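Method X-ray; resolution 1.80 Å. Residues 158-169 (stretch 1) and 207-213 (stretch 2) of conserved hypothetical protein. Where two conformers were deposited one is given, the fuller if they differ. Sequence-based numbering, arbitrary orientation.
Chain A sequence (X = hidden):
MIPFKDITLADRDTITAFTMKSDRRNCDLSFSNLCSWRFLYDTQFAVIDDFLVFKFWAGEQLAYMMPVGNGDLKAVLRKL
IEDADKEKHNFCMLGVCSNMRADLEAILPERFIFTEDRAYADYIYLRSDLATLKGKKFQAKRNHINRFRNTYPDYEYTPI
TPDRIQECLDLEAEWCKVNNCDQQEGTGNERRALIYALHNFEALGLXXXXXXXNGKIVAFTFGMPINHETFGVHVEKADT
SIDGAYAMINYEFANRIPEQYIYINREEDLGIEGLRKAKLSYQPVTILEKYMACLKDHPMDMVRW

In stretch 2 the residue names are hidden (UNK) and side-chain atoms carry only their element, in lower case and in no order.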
# COMPACT_ATOMS: atom_id res chain seq x y z
N THR A 158 6.02 -29.54 7.48
CA THR A 158 5.37 -28.93 8.63
C THR A 158 4.37 -27.87 8.16
O THR A 158 4.64 -27.18 7.15
CB THR A 158 6.38 -28.24 9.57
OG1 THR A 158 7.29 -27.44 8.81
CG2 THR A 158 7.16 -29.27 10.41
N PRO A 159 3.25 -27.70 8.91
CA PRO A 159 2.38 -26.56 8.65
C PRO A 159 3.12 -25.26 8.99
O PRO A 159 4.07 -25.27 9.80
CB PRO A 159 1.21 -26.77 9.63
CG PRO A 159 1.30 -28.21 10.04
CD PRO A 159 2.73 -28.55 10.01
N ILE A 160 2.72 -24.17 8.36
CA ILE A 160 3.23 -22.87 8.77
C ILE A 160 2.59 -22.50 10.11
O ILE A 160 1.36 -22.50 10.25
CB ILE A 160 2.99 -21.75 7.72
CG1 ILE A 160 3.83 -22.02 6.44
CG2 ILE A 160 3.38 -20.40 8.31
CD1 ILE A 160 3.57 -21.04 5.29
N THR A 161 3.43 -22.28 11.11
CA THR A 161 3.00 -21.84 12.44
C THR A 161 3.70 -20.51 12.69
O THR A 161 4.66 -20.16 11.96
CB THR A 161 3.45 -22.83 13.54
OG1 THR A 161 4.85 -23.04 13.40
CG2 THR A 161 2.70 -24.16 13.41
N PRO A 162 3.24 -19.77 13.71
CA PRO A 162 3.88 -18.49 14.03
C PRO A 162 5.39 -18.56 14.19
O PRO A 162 6.07 -17.69 13.66
CB PRO A 162 3.18 -18.05 15.34
CG PRO A 162 1.77 -18.57 15.13
CD PRO A 162 2.04 -19.98 14.57
N ASP A 163 5.91 -19.59 14.86
CA ASP A 163 7.36 -19.69 15.06
C ASP A 163 8.14 -20.01 13.79
O ASP A 163 9.37 -19.86 13.76
CB ASP A 163 7.71 -20.73 16.13
CG ASP A 163 9.18 -20.62 16.58
OD1 ASP A 163 9.69 -19.47 16.81
OD2 ASP A 163 9.84 -21.69 16.68
N ARG A 164 7.43 -20.45 12.75
CA ARG A 164 8.05 -20.83 11.49
C ARG A 164 7.89 -19.79 10.37
O ARG A 164 8.35 -20.02 9.24
CB ARG A 164 7.53 -22.20 11.02
CG ARG A 164 7.87 -23.35 11.98
CD ARG A 164 7.46 -24.70 11.38
NE ARG A 164 7.67 -25.79 12.33
CZ ARG A 164 6.70 -26.53 12.87
NH1 ARG A 164 7.02 -27.49 13.72
NH2 ARG A 164 5.41 -26.35 12.55
N ILE A 165 7.29 -18.64 10.69
CA ILE A 165 7.14 -17.56 9.72
C ILE A 165 8.52 -17.05 9.29
O ILE A 165 8.77 -16.83 8.08
CB ILE A 165 6.29 -16.38 10.28
CG1 ILE A 165 4.90 -16.87 10.73
CG2 ILE A 165 6.19 -15.24 9.25
CD1 ILE A 165 3.86 -17.07 9.60
N GLN A 166 9.42 -16.89 10.27
CA GLN A 166 10.75 -16.37 9.96
C GLN A 166 11.52 -17.23 8.92
O GLN A 166 12.23 -16.69 8.03
CB GLN A 166 11.59 -16.11 11.22
CG GLN A 166 12.88 -15.35 10.92
CD GLN A 166 12.61 -13.98 10.31
OE1 GLN A 166 11.86 -13.20 10.87
NE2 GLN A 166 13.24 -13.68 9.16
N GLU A 167 11.42 -18.56 9.02
CA GLU A 167 12.18 -19.35 8.04
C GLU A 167 11.60 -19.19 6.62
O GLU A 167 12.34 -19.23 5.62
CB GLU A 167 12.36 -20.81 8.45
CG GLU A 167 11.12 -21.58 8.66
CD GLU A 167 11.43 -23.05 8.97
OE1 GLU A 167 12.60 -23.45 8.99
OE2 GLU A 167 10.48 -23.80 9.22
N CYS A 168 10.29 -18.98 6.53
CA CYS A 168 9.67 -18.69 5.22
C CYS A 168 10.21 -17.35 4.69
O CYS A 168 10.56 -17.22 3.52
CB CYS A 168 8.14 -18.61 5.33
SG CYS A 168 7.42 -20.23 5.77
N LEU A 169 10.28 -16.36 5.57
CA LEU A 169 10.81 -15.04 5.15
C LEU A 169 12.28 -15.18 4.71
O LEU A 169 12.71 -14.53 3.75
CB LEU A 169 10.68 -14.02 6.29
CG LEU A 169 9.24 -13.57 6.57
CD1 LEU A 169 9.10 -12.86 7.94
CD2 LEU A 169 8.69 -12.68 5.44
N UNK A 207 -3.50 -20.64 5.50
CA UNK A 207 -2.84 -21.85 5.98
C UNK A 207 -1.69 -22.14 5.06
O UNK A 207 -1.71 -21.69 3.90
c UNK A 207 -4.82 -22.88 7.17
o UNK A 207 -4.46 -23.17 4.80
c UNK A 207 -3.78 -23.06 6.04
N UNK A 208 -0.69 -22.86 5.55
CA UNK A 208 0.45 -23.12 4.67
C UNK A 208 1.25 -24.30 5.09
O UNK A 208 0.96 -24.93 6.11
N UNK A 209 2.30 -24.56 4.33
CA UNK A 209 3.18 -25.73 4.64
C UNK A 209 4.62 -25.37 4.30
O UNK A 209 4.89 -24.42 3.52
N UNK A 210 5.53 -26.13 4.90
CA UNK A 210 6.97 -25.94 4.76
C UNK A 210 7.61 -27.33 4.59
O UNK A 210 7.21 -28.29 5.26
c UNK A 210 9.06 -25.19 5.94
c UNK A 210 7.56 -25.27 6.03
c UNK A 210 7.24 -23.29 7.65
c UNK A 210 7.00 -23.86 6.20
N UNK A 211 8.56 -27.42 3.68
CA UNK A 211 9.35 -28.62 3.47
C UNK A 211 10.77 -28.35 3.99
O UNK A 211 11.37 -27.30 3.69
c UNK A 211 9.35 -28.93 1.97
c UNK A 211 8.35 -31.22 2.10
c UNK A 211 9.51 -30.37 1.53
c UNK A 211 9.62 -30.42 -0.00
N UNK A 212 11.29 -29.29 4.80
CA UNK A 212 12.66 -29.25 5.26
C UNK A 212 13.41 -30.49 4.76
O UNK A 212 12.85 -31.61 4.75
c UNK A 212 12.22 -26.93 7.81
c UNK A 212 12.70 -29.25 6.77
n UNK A 212 10.54 -28.34 7.71
c UNK A 212 11.88 -28.17 7.40
n UNK A 212 11.10 -26.36 8.36
c UNK A 212 10.10 -27.23 8.28
N UNK A 213 14.64 -30.28 4.31
CA UNK A 213 15.55 -31.38 3.93
C UNK A 213 16.90 -31.13 4.60
O UNK A 213 17.38 -29.99 4.62
c UNK A 213 16.83 -32.46 2.01
c UNK A 213 14.42 -31.91 1.72
c UNK A 213 15.71 -31.47 2.38
O HOH W 1 -0.75 -23.11 8.44

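Position 207 opens the strand. Its side chain has three atoms: one carbon carrying an oxygen and a second carbon. None of them reaches stretch 1. A hydroxyl and a methyl on one carbon make this T207.

Position 208 has no side-chain atoms. Its backbone O accepts a hydrogen bond from I160 N at 3.0 Å, and P159 CA lies 3.3 Å from that same O in a CA-H...O contact. The backbone N of 208 donates to water 1 at 2.9 Å, and this water donates to I160 O at 2.8 Å. An ideal CB here would sit 2.5 Å from I160 CD1, a clash. The residue is G208.

Position 209 also lacks side-chain atoms. Its CA is 4.2 Å from P159 CA, the narrow spacing of a non-hydrogen-bonded antiparallel pair. The same CA approaches T158 O at 3.2 Å in a CA-H...O contact. This is G209. A CB would point away from stretch 1; its nearest listed approach is 3.8 Å to T158 O, which is no clash, so this contact alone does not explain the glycine.

Position 210 carries four carbons, forked at the first, with one arm two carbons long. Its backbone pairs with T158 in both directions: T158 N donates to the O of 210 at 2.8 Å, and the N of 210 donates to T158 O at 2.6 Å. The end of the longer arm lies 3.6 Å from each of R164 CB, E167 OE2 and C168 SG, and the first carbon of that arm is 3.7 Å from I160 CG1. That pattern is isoleucine, I210. The side chain takes rotamers m and t.

Position 211 has four carbons, forked at the second. It points away and makes no contact with stretch 1. This is L211.

Position 212 has one carbon, then a five-membered ring of three carbons and two nitrogens. One ring nitrogen lies 2.8 Å from E167 OE2, and a ring carbon 2.9 Å from T158 OG1. Both partners meet the ring at its edge, near its plane. The ring is imidazole, so the residue is H212. The nitrogen is NE2, which donates to E167 OE2, and the carbon is CE1.

Position 213 has three carbons, one carrying the other two. It is out of reach of stretch 1. This is V213.

The contact combines a short antiparallel pairing with helix packing. Backbone hydrogen bonds join T158 to I210 and I160 to G208. From within the paired segment, the I210 side chain reaches R164 CB, E167 OE2 and C168 SG, and I210 has more of its area covered by stretch 1 than any other residue of stretch 2. The H212–E167 hydrogen bond then ties the strand to the helix.

Stretch 2 207-213: TGGILHV
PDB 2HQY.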